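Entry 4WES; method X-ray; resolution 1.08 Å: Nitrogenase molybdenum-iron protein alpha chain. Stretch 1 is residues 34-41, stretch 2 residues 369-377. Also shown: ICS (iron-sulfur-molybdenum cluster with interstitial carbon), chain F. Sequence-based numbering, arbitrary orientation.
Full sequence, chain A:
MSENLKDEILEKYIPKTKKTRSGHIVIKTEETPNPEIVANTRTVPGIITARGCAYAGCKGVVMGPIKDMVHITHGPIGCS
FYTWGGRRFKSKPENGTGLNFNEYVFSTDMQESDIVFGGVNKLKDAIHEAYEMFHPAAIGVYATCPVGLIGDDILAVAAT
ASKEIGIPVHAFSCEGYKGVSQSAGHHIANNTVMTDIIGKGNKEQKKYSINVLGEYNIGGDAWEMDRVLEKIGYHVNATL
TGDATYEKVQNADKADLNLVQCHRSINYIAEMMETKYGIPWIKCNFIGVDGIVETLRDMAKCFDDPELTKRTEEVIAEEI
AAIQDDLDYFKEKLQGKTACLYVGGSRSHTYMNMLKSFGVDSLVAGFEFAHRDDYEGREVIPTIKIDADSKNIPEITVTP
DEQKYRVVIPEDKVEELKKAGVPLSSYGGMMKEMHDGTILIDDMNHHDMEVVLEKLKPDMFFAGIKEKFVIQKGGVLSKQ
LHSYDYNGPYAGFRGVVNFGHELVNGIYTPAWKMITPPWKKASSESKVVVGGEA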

# COMPACT_ATOMS: atom_id res chain seq x y z
N ASN A 34 -46.40 28.61 -12.48
CA ASN A 34 -45.37 29.54 -12.07
C ASN A 34 -45.57 30.04 -10.62
O ASN A 34 -45.61 31.23 -10.38
CB ASN A 34 -45.32 30.71 -13.07
CG ASN A 34 -46.69 31.31 -13.35
OD1 ASN A 34 -47.73 30.72 -13.07
ND2 ASN A 34 -46.68 32.51 -13.92
N PRO A 35 -45.64 29.12 -9.66
CA PRO A 35 -45.85 29.59 -8.30
C PRO A 35 -44.70 30.45 -7.80
O PRO A 35 -43.54 30.20 -8.13
CB PRO A 35 -45.92 28.31 -7.48
CG PRO A 35 -45.17 27.30 -8.28
CD PRO A 35 -45.47 27.66 -9.72
N GLU A 36 -45.03 31.42 -6.98
CA GLU A 36 -44.02 32.21 -6.30
C GLU A 36 -43.42 31.44 -5.12
O GLU A 36 -44.15 30.82 -4.35
CB GLU A 36 -44.67 33.49 -5.80
CG GLU A 36 -43.82 34.39 -4.96
CD GLU A 36 -44.41 35.79 -4.75
OE1 GLU A 36 -43.79 36.52 -3.94
OE2 GLU A 36 -45.46 36.15 -5.38
N ILE A 37 -42.10 31.51 -5.00
CA ILE A 37 -41.37 30.86 -3.93
C ILE A 37 -40.81 31.94 -3.02
O ILE A 37 -40.60 33.09 -3.46
CB ILE A 37 -40.28 29.91 -4.48
CG1 ILE A 37 -39.84 28.86 -3.44
CG2 ILE A 37 -39.07 30.70 -5.02
CD1 ILE A 37 -39.04 27.72 -4.04
N VAL A 38 -40.52 31.57 -1.78
CA VAL A 38 -39.73 32.38 -0.86
C VAL A 38 -38.30 31.84 -0.92
O VAL A 38 -38.09 30.65 -0.81
CB VAL A 38 -40.28 32.33 0.58
CG1 VAL A 38 -39.40 33.19 1.50
CG2 VAL A 38 -41.71 32.83 0.62
N ALA A 39 -37.33 32.74 -1.11
CA ALA A 39 -35.93 32.36 -1.25
C ALA A 39 -35.05 33.47 -0.71
O ALA A 39 -35.50 34.61 -0.52
CB ALA A 39 -35.61 32.09 -2.71
N ASN A 40 -33.78 33.16 -0.47
CA ASN A 40 -32.81 34.15 -0.03
C ASN A 40 -33.24 34.86 1.24
O ASN A 40 -33.07 36.06 1.39
CB ASN A 40 -32.52 35.14 -1.18
CG ASN A 40 -31.37 36.10 -0.87
OD1 ASN A 40 -31.42 37.30 -1.31
ND2 ASN A 40 -30.39 35.65 -0.18
N THR A 41 -33.78 34.09 2.18
CA THR A 41 -34.05 34.56 3.53
C THR A 41 -33.13 33.82 4.48
O THR A 41 -32.43 32.88 4.12
CB THR A 41 -35.51 34.37 3.93
OG1 THR A 41 -35.81 32.98 3.99
CG2 THR A 41 -36.48 35.04 2.95
N PHE A 369 -29.24 28.57 -1.93
CA PHE A 369 -29.14 30.01 -1.67
C PHE A 369 -29.51 30.88 -2.86
O PHE A 369 -29.28 32.09 -2.84
CB PHE A 369 -27.70 30.34 -1.19
CG PHE A 369 -26.62 29.85 -2.13
CD1 PHE A 369 -26.43 30.42 -3.38
CD2 PHE A 369 -25.83 28.79 -1.75
CE1 PHE A 369 -25.54 29.90 -4.26
CE2 PHE A 369 -24.88 28.29 -2.63
CZ PHE A 369 -24.77 28.81 -3.89
N ALA A 370 -30.09 30.29 -3.90
CA ALA A 370 -30.53 31.07 -5.04
C ALA A 370 -31.62 32.04 -4.61
O ALA A 370 -32.25 31.90 -3.56
CB ALA A 370 -31.06 30.15 -6.13
N HIS A 371 -31.88 33.02 -5.47
CA HIS A 371 -32.87 34.03 -5.21
C HIS A 371 -34.14 33.72 -6.03
O HIS A 371 -34.12 32.84 -6.90
CB HIS A 371 -32.35 35.44 -5.53
CG HIS A 371 -31.12 35.83 -4.78
ND1 HIS A 371 -30.62 37.11 -4.84
CD2 HIS A 371 -30.23 35.13 -4.04
CE1 HIS A 371 -29.50 37.18 -4.15
NE2 HIS A 371 -29.23 36.00 -3.65
N ARG A 372 -35.21 34.48 -5.81
CA ARG A 372 -36.45 34.22 -6.53
C ARG A 372 -36.24 34.26 -8.04
O ARG A 372 -36.88 33.49 -8.76
CB ARG A 372 -37.55 35.20 -6.12
CG ARG A 372 -38.20 34.86 -4.79
CD ARG A 372 -39.35 35.81 -4.49
NE ARG A 372 -40.37 35.72 -5.52
CZ ARG A 372 -41.00 36.76 -6.02
NH1 ARG A 372 -40.88 37.96 -5.49
NH2 ARG A 372 -41.80 36.57 -7.05
N ASP A 373 -35.36 35.14 -8.54
CA ASP A 373 -35.12 35.22 -9.97
C ASP A 373 -34.54 33.93 -10.56
O ASP A 373 -34.77 33.61 -11.75
CB ASP A 373 -34.29 36.45 -10.39
CG ASP A 373 -33.12 36.77 -9.46
OD1 ASP A 373 -33.27 36.78 -8.23
OD2 ASP A 373 -32.07 37.12 -10.03
N ASP A 374 -33.71 33.22 -9.80
CA ASP A 374 -33.17 31.94 -10.29
C ASP A 374 -34.26 30.88 -10.38
O ASP A 374 -34.19 29.99 -11.24
CB ASP A 374 -32.05 31.46 -9.40
CG ASP A 374 -30.94 32.49 -9.30
OD1 ASP A 374 -30.21 32.68 -10.29
OD2 ASP A 374 -30.86 33.12 -8.23
N TYR A 375 -35.22 30.90 -9.45
CA TYR A 375 -36.35 29.96 -9.48
C TYR A 375 -37.38 30.34 -10.52
O TYR A 375 -37.85 29.48 -11.29
CB TYR A 375 -37.00 29.90 -8.11
CG TYR A 375 -36.24 29.20 -7.01
CD1 TYR A 375 -36.23 27.82 -6.91
CD2 TYR A 375 -35.52 29.91 -6.05
CE1 TYR A 375 -35.58 27.15 -5.87
CE2 TYR A 375 -34.88 29.28 -5.01
CZ TYR A 375 -34.91 27.88 -4.91
OH TYR A 375 -34.29 27.22 -3.90
N GLU A 376 -37.79 31.61 -10.54
CA GLU A 376 -38.98 32.10 -11.24
C GLU A 376 -38.68 32.86 -12.51
O GLU A 376 -39.59 33.17 -13.28
CB GLU A 376 -39.79 32.99 -10.31
CG GLU A 376 -40.27 32.34 -9.01
CD GLU A 376 -40.95 33.28 -8.07
OE1 GLU A 376 -41.79 34.10 -8.56
OE2 GLU A 376 -40.67 33.24 -6.84
N GLY A 377 -37.42 33.22 -12.70
CA GLY A 377 -36.97 34.06 -13.79
C GLY A 377 -36.75 35.51 -13.44
O GLY A 377 -37.31 36.02 -12.46
FE1 ICS F . -22.57 29.34 -9.30
MO1 ICS F . -20.72 24.43 -4.73
FE2 ICS F . -21.97 28.87 -6.75
FE3 ICS F . -20.67 27.56 -8.69
FE4 ICS F . -23.24 27.05 -8.22
FE5 ICS F . -22.57 25.24 -6.50
FE6 ICS F . -21.27 27.03 -5.08
FE7 ICS F . -20.03 25.74 -6.96
CX ICS F . -21.67 26.92 -7.07
S1A ICS F . -24.07 29.09 -7.57
S1B ICS F . -22.72 25.55 -4.27
S2A ICS F . -20.61 29.82 -8.30
S2B ICS F . -21.50 29.15 -4.60
S3A ICS F . -24.43 25.22 -7.79
S3B ICS F . -19.20 26.24 -4.94
S4A ICS F . -22.25 27.27 -10.28
S4B ICS F . -20.98 23.73 -6.95
S5A ICS F . -18.82 26.31 -8.71
O HOH W 1 -43.40 33.46 -10.61
O HOH W 2 -29.20 33.18 -0.29
O HOH W 3 -32.35 30.73 -1.04

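An irregular, extended segment, residues 34-41, lies against a short helix and the turn leading into it, held by one direct hydrogen bond, a charged cluster, a small apolar patch and bridging waters. The two stretches bury 472 Å² between them, and their backbones come nearest where the CA atoms of Asn 40 and His 371 stand 5.2 Å apart.

His 371 occupies the N-cap position of the helix, residues 372-376, and its backbone N donates a hydrogen bond to Asp 374 OD2 at 2.9 Å. One turn apart, at the two ends of the helix, Arg 372 and Glu 376 pair through their side chains: Arg 372 NE lies 2.8 Å from Glu 376 OE2, and Arg 372 NH2 lies 2.9 Å from Glu 376 OE1. This salt bridge holds the carboxylate where OE2 can also accept the nearly linear hydrogen bond from Ile 37 N, at 2.9 Å. Glu 36 adds a second negative charge over one face of the guanidinium, with its OE1 3.6 Å from Arg 372 NH1; because that oxygen lies well out of the plane, the attraction is one of charge alone.

Beside this polar cluster, Ile 37 covers one face of the Tyr 375 ring, its CD1 4.1 Å from the ring centroid and close to the ring normal. Ala 39 points toward the helix, and its CB packs 3.7 Å from Tyr 375 CE2.

At Asn 40 the contact turns polar again. Its OD1 sits over one face of the imidazole, 3.4 Å from His 371 CE1, without hydrogen bonding to the ring. Water instead links the backbones: one molecule accepts from Asn 40 N (2.9 Å from the water O) and lies within hydrogen-bonding distance of Ala 370 O (2.8 Å from the same water O). A second joins Asn 40 ND2 to Phe 369 O, and a third bridges Asn 34 O and Glu 376 OE1.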